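Local coordinates for aminopeptidase N family protein (Idiomarina loihiensis L2TR, PDB 4FGM), which probably acts as a zinc-dependent aminopeptidase of the M61 family, removing residues from the N-terminal end of peptides, at residues R328-L333 with L573-P578; L385-M390 with L399-V404. All coordinates share one frame; numbering follows the deposited sequence.

How the interactions relate
Interaction 1 packs helix 326-342 against strand 570-575 near the C-terminus, whereas interaction 2 joins helices 378-394 and 401-413; along the chain the second is nested within the loop closed by the first. Their centres lie about 18 Å apart, yet they meet directly, with Leu-333 CD2 3.9 Å from Leu-385 CD2, and Trp-584 touches both of these leucines. Helix 308-320 also links them: its Tyr-312 is packed by Tyr-329 and hydrogen-bonded by Asp-388. Neither contact reaches the zinc site of His-273, His-277 and Glu-307 or the maleic acid pocket, although helix 308-320 begins directly after the ligand Glu-307.

Interaction 1: residues R328-L333 with L573-P578; sequences RYLKLL and LSVEQP
Leu-330 and Leu-573 form the centre of this contact, their side chains crossing at about a right angle with CD2 of Leu-330 4.2 Å from CD2 of Leu-573. The backbones come close here as well: Leu-330 CB lies 3.9 Å from Leu-573 O, and Leu-573 CB lies 3.9 Å from Leu-330 O. One turn further along the helix, Leu-333 CD1 meets the same Leu-573 methyl, CD2, at 3.8 Å. That single methyl is thus shared by two leucines of the helix. The first torsion of Leu-330 (-76°) sets CG anti to the carbonyl carbon, and the other methyl, CD1, reaches past Leu-573 to the strand backbone, 4.0 Å from Val-575 N.

Beyond this point the contact thins. Val-575 adds a looser touch, its CG1 4.5 Å from Leu-330 CD1; Ser-574 turns its CB away from the helix, and Glu-576 to Pro-578 are exposed and do not touch the helix segment. No hydrogen bond joins the segments.

The axes of 328-333 and 573-575 run roughly antiparallel (148°) and come within 7.7 Å of each other. Strand 570-575 pairs with strand 461-466, whose Val-463 also touches Leu-573, while another face of helix 326-342, through Tyr-329, packs onto helix 308-320.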
ATOM      1  N   ARG A 328       8.266   9.106 -18.787  1.00 48.99           N
ATOM      2  CA  ARG A 328       7.222   8.714 -17.848  1.00 49.61           C
ATOM      3  C   ARG A 328       7.814   8.489 -16.470  1.00 51.75           C
ATOM      4  O   ARG A 328       7.249   8.920 -15.457  1.00 50.19           O
ATOM      5  CB  ARG A 328       6.537   7.427 -18.307  1.00 54.09           C
ATOM      6  CG  ARG A 328       5.456   7.657 -19.330  1.00 62.22           C
ATOM      7  CD  ARG A 328       4.759   6.373 -19.710  1.00 64.88           C
ATOM      8  NE  ARG A 328       3.488   6.662 -20.362  1.00 65.98           N
ATOM      9  CZ  ARG A 328       2.444   7.211 -19.750  1.00 64.22           C
ATOM     10  NH1 ARG A 328       2.515   7.529 -18.465  1.00 59.73           N
ATOM     11  NH2 ARG A 328       1.329   7.453 -20.425  1.00 68.32           N
ATOM     12  N   TYR A 329       8.955   7.811 -16.429  1.00 50.16           N
ATOM     13  CA  TYR A 329       9.591   7.535 -15.154  1.00 53.02           C
ATOM     14  C   TYR A 329       9.959   8.805 -14.392  1.00 52.85           C
ATOM     15  O   TYR A 329       9.671   8.924 -13.195  1.00 50.00           O
ATOM     16  CB  TYR A 329      10.848   6.678 -15.328  1.00 47.23           C
ATOM     17  CG  TYR A 329      11.560   6.520 -14.010  1.00 47.64           C
ATOM     18  CD1 TYR A 329      10.986   5.774 -12.977  1.00 48.76           C
ATOM     19  CD2 TYR A 329      12.722   7.237 -13.736  1.00 48.97           C
ATOM     20  CE1 TYR A 329      11.537   5.759 -11.709  1.00 49.87           C
ATOM     21  CE2 TYR A 329      13.283   7.232 -12.468  1.00 48.44           C
ATOM     22  CZ  TYR A 329      12.681   6.497 -11.455  1.00 51.11           C
ATOM     23  OH  TYR A 329      13.192   6.544 -10.177  1.00 50.49           O
ATOM     24  N   LEU A 330      10.597   9.749 -15.082  1.00 46.21           N
ATOM     25  CA  LEU A 330      11.017  10.992 -14.435  1.00 49.21           C
ATOM     26  C   LEU A 330       9.847  11.854 -13.977  1.00 50.84           C
ATOM     27  O   LEU A 330       9.990  12.651 -13.049  1.00 49.72           O
ATOM     28  CB  LEU A 330      11.951  11.799 -15.351  1.00 48.52           C
ATOM     29  CG  LEU A 330      13.397  11.285 -15.449  1.00 50.48           C
ATOM     30  CD1 LEU A 330      14.191  12.183 -16.384  1.00 51.07           C
ATOM     31  CD2 LEU A 330      14.048  11.265 -14.066  1.00 44.69           C
ATOM     32  N   LYS A 331       8.697  11.703 -14.624  1.00 50.45           N
ATOM     33  CA  LYS A 331       7.527  12.459 -14.211  1.00 54.78           C
ATOM     34  C   LYS A 331       7.125  11.883 -12.854  1.00 55.21           C
ATOM     35  O   LYS A 331       6.830  12.621 -11.913  1.00 54.66           O
ATOM     36  CB  LYS A 331       6.376  12.296 -15.204  1.00 66.20           C
ATOM     37  CG  LYS A 331       5.082  12.944 -14.719  1.00 77.40           C
ATOM     38  CD  LYS A 331       3.887  12.508 -15.551  1.00 90.62           C
ATOM     39  CE  LYS A 331       2.579  12.924 -14.893  1.00 97.64           C
ATOM     40  NZ  LYS A 331       1.387  12.446 -15.658  1.00 97.99           N
ATOM     41  N   LEU A 332       7.134  10.555 -12.760  1.00 46.11           N
ATOM     42  CA  LEU A 332       6.789   9.878 -11.516  1.00 46.76           C
ATOM     43  C   LEU A 332       7.772  10.263 -10.414  1.00 46.92           C
ATOM     44  O   LEU A 332       7.386  10.413  -9.252  1.00 54.52           O
ATOM     45  CB  LEU A 332       6.805   8.355 -11.712  1.00 45.93           C
ATOM     46  CG  LEU A 332       5.688   7.750 -12.575  1.00 46.30           C
ATOM     47  CD1 LEU A 332       5.974   6.274 -12.845  1.00 40.93           C
ATOM     48  CD2 LEU A 332       4.345   7.928 -11.875  1.00 36.07           C
ATOM     49  N   LEU A 333       9.042  10.426 -10.783  1.00 42.01           N
ATOM     50  CA  LEU A 333      10.078  10.795  -9.821  1.00 45.35           C
ATOM     51  C   LEU A 333       9.834  12.214  -9.324  1.00 46.40           C
ATOM     52  O   LEU A 333       9.911  12.492  -8.127  1.00 47.25           O
ATOM     53  CB  LEU A 333      11.465  10.716 -10.463  1.00 51.44           C
ATOM     54  CG  LEU A 333      12.573  10.051  -9.636  1.00 60.49           C
ATOM     55  CD1 LEU A 333      13.920  10.291 -10.312  1.00 57.46           C
ATOM     56  CD2 LEU A 333      12.582  10.601  -8.224  1.00 61.84           C
ATOM     57  N   LEU A 573      11.502  17.123 -13.594  1.00 55.93           N
ATOM     58  CA  LEU A 573      12.766  16.478 -13.934  1.00 56.12           C
ATOM     59  C   LEU A 573      12.881  16.127 -15.406  1.00 64.06           C
ATOM     60  O   LEU A 573      11.939  15.615 -16.011  1.00 63.43           O
ATOM     61  CB  LEU A 573      12.950  15.209 -13.102  1.00 57.13           C
ATOM     62  CG  LEU A 573      13.693  15.353 -11.772  1.00 58.80           C
ATOM     63  CD1 LEU A 573      13.141  16.518 -10.984  1.00 55.85           C
ATOM     64  CD2 LEU A 573      13.575  14.059 -10.985  1.00 59.30           C
ATOM     65  N   SER A 574      14.049  16.404 -15.972  1.00 69.40           N
ATOM     66  CA  SER A 574      14.315  16.121 -17.376  1.00 70.91           C
ATOM     67  C   SER A 574      15.785  15.774 -17.607  1.00 70.16           C
ATOM     68  O   SER A 574      16.677  16.254 -16.902  1.00 67.02           O
ATOM     69  CB  SER A 574      13.931  17.323 -18.240  1.00 69.83           C
ATOM     70  OG  SER A 574      14.567  18.500 -17.777  1.00 73.83           O
ATOM     71  N   VAL A 575      16.028  14.918 -18.590  1.00 72.24           N
ATOM     72  CA  VAL A 575      17.382  14.519 -18.928  1.00 75.02           C
ATOM     73  C   VAL A 575      17.907  15.496 -19.976  1.00 78.05           C
ATOM     74  O   VAL A 575      17.333  15.630 -21.053  1.00 78.38           O
ATOM     75  CB  VAL A 575      17.412  13.066 -19.475  1.00 77.27           C
ATOM     76  CG1 VAL A 575      16.188  12.806 -20.323  1.00 80.64           C
ATOM     77  CG2 VAL A 575      18.673  12.842 -20.294  1.00 81.64           C
ATOM     78  N   GLU A 576      18.989  16.193 -19.643  1.00 79.82           N
ATOM     79  CA  GLU A 576      19.587  17.161 -20.554  1.00 84.59           C
ATOM     80  C   GLU A 576      20.961  16.710 -21.053  1.00 76.81           C
ATOM     81  O   GLU A 576      21.457  17.216 -22.058  1.00 72.69           O
ATOM     82  CB  GLU A 576      19.697  18.526 -19.867  1.00 93.98           C
ATOM     83  CG  GLU A 576      18.394  19.328 -19.816  1.00106.07           C
ATOM     84  CD  GLU A 576      18.102  20.065 -21.117  1.00115.27           C
ATOM     85  OE1 GLU A 576      19.018  20.740 -21.635  1.00118.42           O
ATOM     86  OE2 GLU A 576      16.958  19.983 -21.614  1.00115.97           O
ATOM     87  N   GLN A 577      21.563  15.756 -20.345  1.00 72.17           N
ATOM     88  CA  GLN A 577      22.873  15.213 -20.701  1.00 73.10           C
ATOM     89  C   GLN A 577      22.795  13.687 -20.703  1.00 70.23           C
ATOM     90  O   GLN A 577      23.281  13.025 -19.785  1.00 69.98           O
ATOM     91  CB  GLN A 577      23.925  15.685 -19.694  1.00 84.03           C
ATOM     92  CG  GLN A 577      24.843  16.776 -20.216  1.00 95.67           C
ATOM     93  CD  GLN A 577      25.735  16.287 -21.346  1.00110.17           C
ATOM     94  OE1 GLN A 577      26.477  15.315 -21.189  1.00113.49           O
ATOM     95  NE2 GLN A 577      25.667  16.960 -22.491  1.00112.99           N
ATOM     96  N   PRO A 578      22.186  13.109 -21.751  1.00 70.90           N
ATOM     97  CA  PRO A 578      21.999  11.665 -21.936  1.00 69.59           C
ATOM     98  C   PRO A 578      23.210  10.793 -21.636  1.00 69.15           C
ATOM     99  O   PRO A 578      23.102   9.786 -20.929  1.00 66.92           O
ATOM    100  CB  PRO A 578      21.573  11.559 -23.397  1.00 70.15           C
ATOM    101  CG  PRO A 578      20.833  12.834 -23.615  1.00 68.94           C
ATOM    102  CD  PRO A 578      21.729  13.841 -22.946  1.00 68.19           C
TER

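Interaction 2: residues L385-M390 with L399-V404; sequences LSLDLM and LTLARV
The carboxylate of Asp-388 lies flat beneath the start of helix 401-413, with Leu-401 over one of its faces. Leu-401 CB stands almost directly above the carboxylate carbon, 3.5 Å from Asp-388 CG, and the backbone N-H of Leu-401 approaches from that same face. It donates to OD1 from 52° out of the carboxylate plane, yet the bond is short and nearly straight: Leu-401 N to Asp-388 OD1 is 2.8 Å, with 176° at the hydrogen. Beyond OD1 lies Thr-400 CB, 3.7 Å from that oxygen. OD1 also forms a salt bridge with Arg-392 NE, while OD2 is hydrogen-bonded by Tyr-312 OH of helix 308-320. Both oxygens of this buried acid are therefore gripped, which fixes the rotation of the group. The CB of Asp-388 points alongside 399-404 rather than at it, and a first torsion of -157°, with CG anti to the backbone N, brings the carboxylate carbon nearer to Leu-401.

The amide bound by Asp-388 belongs to the first turn of helix 401-413, where the positive end of the helix dipole would be expected to favour a charged carboxylate. Thr-400 is the N-cap of this helix: its OG1 accepts from Arg-403 N at 3.1 Å. Two side chains, one from each segment, thus serve amides of the opening turn.

Alongside this polar grip, Leu-401 sends CD1 to within 4.3 Å of Leu-387 CB and also packs on Ala-384, Met-309 and Phe-313. The arrangement is that of two consecutive helices joined by a short loop, in which an acid of the first binds the capped N-terminus of the second, in what is probably the helical part of the M61 peptidase domain.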
ATOM      1  N   LEU A 385      16.599   6.460  -3.891  1.00 43.58           N
ATOM      2  CA  LEU A 385      17.107   7.100  -5.102  1.00 48.60           C
ATOM      3  C   LEU A 385      18.527   7.587  -4.866  1.00 53.37           C
ATOM      4  O   LEU A 385      19.411   7.398  -5.703  1.00 58.48           O
ATOM      5  CB  LEU A 385      16.240   8.299  -5.483  1.00 49.55           C
ATOM      6  CG  LEU A 385      16.856   9.240  -6.524  1.00 52.66           C
ATOM      7  CD1 LEU A 385      16.780   8.600  -7.906  1.00 48.49           C
ATOM      8  CD2 LEU A 385      16.125  10.574  -6.506  1.00 52.65           C
ATOM      9  N   SER A 386      18.731   8.222  -3.715  1.00 52.87           N
ATOM     10  CA  SER A 386      20.034   8.760  -3.354  1.00 58.05           C
ATOM     11  C   SER A 386      21.083   7.657  -3.259  1.00 57.91           C
ATOM     12  O   SER A 386      22.155   7.762  -3.852  1.00 58.60           O
ATOM     13  CB  SER A 386      19.946   9.502  -2.021  1.00 59.37           C
ATOM     14  OG  SER A 386      18.958  10.519  -2.064  1.00 59.59           O
ATOM     15  N   LEU A 387      20.768   6.599  -2.517  1.00 55.97           N
ATOM     16  CA  LEU A 387      21.696   5.486  -2.352  1.00 51.24           C
ATOM     17  C   LEU A 387      22.079   4.858  -3.689  1.00 54.54           C
ATOM     18  O   LEU A 387      23.247   4.554  -3.930  1.00 54.61           O
ATOM     19  CB  LEU A 387      21.090   4.416  -1.439  1.00 45.28           C
ATOM     20  CG  LEU A 387      20.869   4.766   0.034  1.00 47.47           C
ATOM     21  CD1 LEU A 387      20.162   3.607   0.729  1.00 48.20           C
ATOM     22  CD2 LEU A 387      22.203   5.050   0.712  1.00 42.37           C
ATOM     23  N   ASP A 388      21.100   4.668  -4.562  1.00 57.04           N
ATOM     24  CA  ASP A 388      21.373   4.067  -5.859  1.00 55.84           C
ATOM     25  C   ASP A 388      22.366   4.924  -6.648  1.00 59.21           C
ATOM     26  O   ASP A 388      23.319   4.413  -7.229  1.00 62.83           O
ATOM     27  CB  ASP A 388      20.072   3.902  -6.652  1.00 46.55           C
ATOM     28  CG  ASP A 388      20.167   2.821  -7.714  1.00 47.37           C
ATOM     29  OD1 ASP A 388      21.210   2.135  -7.785  1.00 50.04           O
ATOM     30  OD2 ASP A 388      19.192   2.647  -8.473  1.00 53.35           O
ATOM     31  N   LEU A 389      22.139   6.231  -6.660  1.00 58.98           N
ATOM     32  CA  LEU A 389      23.015   7.147  -7.377  1.00 58.27           C
ATOM     33  C   LEU A 389      24.384   7.266  -6.712  1.00 59.49           C
ATOM     34  O   LEU A 389      25.414   7.263  -7.385  1.00 58.97           O
ATOM     35  CB  LEU A 389      22.344   8.519  -7.483  1.00 53.37           C
ATOM     36  CG  LEU A 389      21.565   8.813  -8.776  1.00 59.41           C
ATOM     37  CD1 LEU A 389      20.998   7.548  -9.386  1.00 56.96           C
ATOM     38  CD2 LEU A 389      20.464   9.809  -8.473  1.00 56.82           C
HETATM   39  N   MSE A 390      24.392   7.360  -5.388  1.00 57.40           N
HETATM   40  CA  MSE A 390      25.638   7.475  -4.649  1.00 54.24           C
HETATM   41  C   MSE A 390      26.514   6.231  -4.791  1.00 63.50           C
HETATM   42  O   MSE A 390      27.713   6.336  -5.047  1.00 67.13           O
HETATM   43  CB  MSE A 390      25.346   7.738  -3.179  1.00 50.51           C
HETATM   44  CG  MSE A 390      24.871   9.153  -2.909  1.00 56.24           C
HETATM   45 SE   MSE A 390      24.378   9.418  -1.067  1.00 80.14          SE
HETATM   46  CE  MSE A 390      26.135   9.658  -0.287  1.00 78.18           C
ATOM     47  N   LEU A 399      28.326  -1.084  -8.497  1.00 64.17           N
ATOM     48  CA  LEU A 399      27.393  -1.465  -7.444  1.00 62.93           C
ATOM     49  C   LEU A 399      26.136  -0.604  -7.520  1.00 64.63           C
ATOM     50  O   LEU A 399      26.214   0.621  -7.436  1.00 64.70           O
ATOM     51  CB  LEU A 399      28.046  -1.282  -6.074  1.00 58.83           C
ATOM     52  CG  LEU A 399      27.197  -1.610  -4.848  1.00 55.40           C
ATOM     53  CD1 LEU A 399      27.020  -3.117  -4.742  1.00 51.78           C
ATOM     54  CD2 LEU A 399      27.867  -1.068  -3.598  1.00 57.25           C
ATOM     55  N   THR A 400      24.984  -1.248  -7.690  1.00 63.68           N
ATOM     56  CA  THR A 400      23.707  -0.537  -7.753  1.00 61.24           C
ATOM     57  C   THR A 400      22.917  -0.856  -6.487  1.00 62.17           C
ATOM     58  O   THR A 400      23.262  -1.789  -5.761  1.00 63.74           O
ATOM     59  CB  THR A 400      22.859  -0.979  -8.972  1.00 55.81           C
ATOM     60  OG1 THR A 400      22.633  -2.391  -8.910  1.00 52.13           O
ATOM     61  CG2 THR A 400      23.551  -0.622 -10.273  1.00 52.70           C
ATOM     62  N   LEU A 401      21.869  -0.078  -6.213  1.00 56.96           N
ATOM     63  CA  LEU A 401      21.036  -0.338  -5.039  1.00 46.89           C
ATOM     64  C   LEU A 401      20.341  -1.685  -5.252  1.00 51.17           C
ATOM     65  O   LEU A 401      20.096  -2.428  -4.295  1.00 49.80           O
ATOM     66  CB  LEU A 401      19.981   0.766  -4.841  1.00 42.96           C
ATOM     67  CG  LEU A 401      18.929   0.542  -3.736  1.00 48.70           C
ATOM     68  CD1 LEU A 401      19.585   0.468  -2.359  1.00 45.27           C
ATOM     69  CD2 LEU A 401      17.908   1.668  -3.776  1.00 45.76           C
ATOM     70  N   ALA A 402      20.023  -1.994  -6.508  1.00 45.67           N
ATOM     71  CA  ALA A 402      19.379  -3.263  -6.826  1.00 48.04           C
ATOM     72  C   ALA A 402      20.287  -4.398  -6.346  1.00 54.23           C
ATOM     73  O   ALA A 402      19.829  -5.328  -5.680  1.00 51.36           O
ATOM     74  CB  ALA A 402      19.129  -3.378  -8.326  1.00 38.90           C
ATOM     75  N   ARG A 403      21.576  -4.304  -6.670  1.00 62.85           N
ATOM     76  CA  ARG A 403      22.533  -5.320  -6.252  1.00 61.44           C
ATOM     77  C   ARG A 403      22.540  -5.440  -4.726  1.00 53.19           C
ATOM     78  O   ARG A 403      22.585  -6.541  -4.179  1.00 55.17           O
ATOM     79  CB  ARG A 403      23.938  -4.985  -6.760  1.00 69.24           C
ATOM     80  CG  ARG A 403      24.981  -5.972  -6.268  1.00 84.99           C
ATOM     81  CD  ARG A 403      26.102  -6.219  -7.265  1.00 98.13           C
ATOM     82  NE  ARG A 403      26.872  -7.402  -6.882  1.00109.64           N
ATOM     83  CZ  ARG A 403      26.384  -8.641  -6.867  1.00115.17           C
ATOM     84  NH1 ARG A 403      25.126  -8.871  -7.220  1.00116.36           N
ATOM     85  NH2 ARG A 403      27.149  -9.652  -6.483  1.00115.88           N
ATOM     86  N   VAL A 404      22.478  -4.305  -4.044  1.00 50.70           N
ATOM     87  CA  VAL A 404      22.468  -4.309  -2.591  1.00 54.07           C
ATOM     88  C   VAL A 404      21.235  -5.041  -2.057  1.00 56.35           C
ATOM     89  O   VAL A 404      21.323  -5.774  -1.062  1.00 53.21           O
ATOM     90  CB  VAL A 404      22.501  -2.862  -2.035  1.00 50.71           C
ATOM     91  CG1 VAL A 404      22.263  -2.863  -0.529  1.00 45.73           C
ATOM     92  CG2 VAL A 404      23.850  -2.217  -2.356  1.00 50.11           C
TER